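Local coordinates for protein probable hydrolase (Pseudomonas aeruginosa, PDB 3OM8) that is probably an alpha/beta-fold hydrolase, perhaps acting as a 3-oxoadipate enol-lactonase, at residues L17-D22 / R55-D60. Residues are numbered along the deposited sequence; the frame is centred on the assembly and turned at random. Where two conformers were deposited one is given.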
# COMPACT_ATOMS: atom_id res chain seq x y z
N LEU B 17 16.50 32.22 -5.85
CA LEU B 17 15.92 30.91 -6.23
C LEU B 17 15.59 30.85 -7.71
O LEU B 17 14.88 31.71 -8.23
CB LEU B 17 14.66 30.62 -5.42
CG LEU B 17 14.84 30.48 -3.91
CD1 LEU B 17 13.51 30.18 -3.25
CD2 LEU B 17 15.86 29.41 -3.59
N ALA B 18 16.11 29.84 -8.39
CA ALA B 18 15.84 29.66 -9.80
C ALA B 18 14.55 28.87 -9.96
O ALA B 18 14.34 27.88 -9.27
CB ALA B 18 16.98 28.93 -10.46
N TYR B 19 13.69 29.30 -10.88
CA TYR B 19 12.44 28.59 -11.11
C TYR B 19 11.97 28.73 -12.56
O TYR B 19 12.44 29.60 -13.29
CB TYR B 19 11.37 29.06 -10.13
CG TYR B 19 10.85 30.46 -10.37
CD1 TYR B 19 9.65 30.68 -11.03
CD2 TYR B 19 11.56 31.57 -9.93
CE1 TYR B 19 9.16 31.96 -11.25
CE2 TYR B 19 11.08 32.85 -10.14
CZ TYR B 19 9.89 33.05 -10.79
OH TYR B 19 9.42 34.33 -11.00
N ARG B 20 11.04 27.85 -12.96
CA ARG B 20 10.40 27.94 -14.27
C ARG B 20 8.99 27.36 -14.28
O ARG B 20 8.68 26.42 -13.53
CB ARG B 20 11.25 27.31 -15.38
CG ARG B 20 11.34 25.79 -15.37
CD ARG B 20 12.12 25.27 -16.57
NE ARG B 20 11.29 25.14 -17.76
CZ ARG B 20 11.12 26.08 -18.69
NH1 ARG B 20 11.75 27.25 -18.58
NH2 ARG B 20 10.33 25.86 -19.73
N LEU B 21 8.14 27.93 -15.12
CA LEU B 21 6.78 27.43 -15.31
C LEU B 21 6.64 26.76 -16.68
O LEU B 21 7.18 27.23 -17.68
CB LEU B 21 5.77 28.56 -15.15
CG LEU B 21 5.79 29.14 -13.74
CD1 LEU B 21 5.85 30.65 -13.76
CD2 LEU B 21 4.59 28.66 -12.94
N ASP B 22 5.93 25.63 -16.69
CA ASP B 22 5.63 24.91 -17.92
C ASP B 22 4.15 24.65 -18.03
O ASP B 22 3.48 24.41 -17.02
CB ASP B 22 6.40 23.59 -17.98
CG ASP B 22 7.88 23.80 -18.25
OD1 ASP B 22 8.25 23.89 -19.44
OD2 ASP B 22 8.66 23.88 -17.27
N ARG B 55 -0.62 23.77 -14.93
CA ARG B 55 0.54 24.63 -15.07
C ARG B 55 1.52 24.18 -14.01
O ARG B 55 1.21 24.19 -12.82
CB ARG B 55 0.16 26.09 -14.82
CG ARG B 55 1.18 27.09 -15.30
CD ARG B 55 0.77 28.48 -14.89
NE ARG B 55 1.52 29.50 -15.61
CZ ARG B 55 1.56 30.77 -15.25
NH1 ARG B 55 2.26 31.64 -15.97
NH2 ARG B 55 0.89 31.18 -14.18
N VAL B 56 2.71 23.75 -14.45
CA VAL B 56 3.69 23.19 -13.52
C VAL B 56 4.78 24.19 -13.10
O VAL B 56 5.58 24.64 -13.92
CB VAL B 56 4.34 21.92 -14.10
CG1 VAL B 56 5.38 21.35 -13.14
CG2 VAL B 56 3.27 20.88 -14.39
N LEU B 57 4.79 24.53 -11.82
CA LEU B 57 5.86 25.34 -11.24
C LEU B 57 6.95 24.44 -10.71
O LEU B 57 6.69 23.60 -9.85
CB LEU B 57 5.33 26.20 -10.10
CG LEU B 57 6.41 26.87 -9.22
CD1 LEU B 57 7.06 28.02 -9.97
CD2 LEU B 57 5.80 27.37 -7.93
N ARG B 58 8.17 24.60 -11.23
CA ARG B 58 9.35 23.88 -10.74
C ARG B 58 10.40 24.88 -10.25
O ARG B 58 10.48 26.00 -10.76
CB ARG B 58 9.95 23.02 -11.85
CG ARG B 58 9.17 21.75 -12.17
CD ARG B 58 9.91 20.91 -13.17
NE ARG B 58 10.00 21.57 -14.47
CZ ARG B 58 10.80 21.17 -15.46
NH1 ARG B 58 11.59 20.11 -15.29
NH2 ARG B 58 10.82 21.82 -16.61
N TYR B 59 11.19 24.49 -9.25
CA TYR B 59 12.27 25.35 -8.77
C TYR B 59 13.43 24.52 -8.21
O TYR B 59 13.25 23.37 -7.79
CB TYR B 59 11.76 26.32 -7.70
CG TYR B 59 11.46 25.66 -6.37
CD1 TYR B 59 12.28 25.87 -5.28
CD2 TYR B 59 10.36 24.82 -6.22
CE1 TYR B 59 12.02 25.27 -4.06
CE2 TYR B 59 10.09 24.21 -5.00
CZ TYR B 59 10.93 24.43 -3.92
OH TYR B 59 10.69 23.84 -2.70
N ASP B 60 14.64 25.10 -8.24
CA ASP B 60 15.78 24.50 -7.56
C ASP B 60 15.78 24.99 -6.12
O ASP B 60 15.77 26.19 -5.87
CB ASP B 60 17.09 24.86 -8.27
CG ASP B 60 17.26 24.09 -9.56
OD1 ASP B 60 16.59 23.05 -9.70
OD2 ASP B 60 18.07 24.50 -10.44
O HOH W 1 8.19 23.52 -14.76
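The guanidinium of R58 takes both D22 OD2 and a water at its edge, near its plane, while its own NH2 lies at the edge of the R20 guanidinium, the two guanidinium planes lying 80° apart. The R58 NH2 to D22 OD2 salt bridge spans 3.1 Å, the nitrogen arriving from above the carboxylate plane. R20 NH2 meets the other oxygen, D22 OD1, at 2.9 Å on its syn side. Long arginines can reach this shared carboxylate, which probably offsets the repulsion between R20 NE and R58 NH2, 3.5 Å apart. A bend at chi3 (-66°) turns the R58 head toward D22; R58 NH1 makes a salt bridge to D44, and R20 NH1 a hydrogen bond to N5 O. The water accepts from R58 NE and lies within hydrogen-bonding distance of D22 OD2 and V56 O.

Strands 16-22 and 55-59 are antiparallel neighbours in the alpha/beta-hydrolase sheet, where 55-59 then runs parallel to 29-33. R20 and R58 form a hydrogen-bonded pair, R58 N reaching R20 O at 3.0 Å. Their face, where D22, V56 and R58 touch helix 47-51, is the polar one.

On the face of Y19, L21, L57 and Y59, leucine branches and tyrosine rings fill the layer beneath helix 76-90: L21 CD2 packs 3.8 Å from L57 CB, and L57 CD1 also touches Y19 CD1. At the non-hydrogen-bonded pair Y19 and Y59, the CB atoms meet at 3.7 Å while the rings diverge, the Y59 hydroxyl hydrogen-bonded to S33.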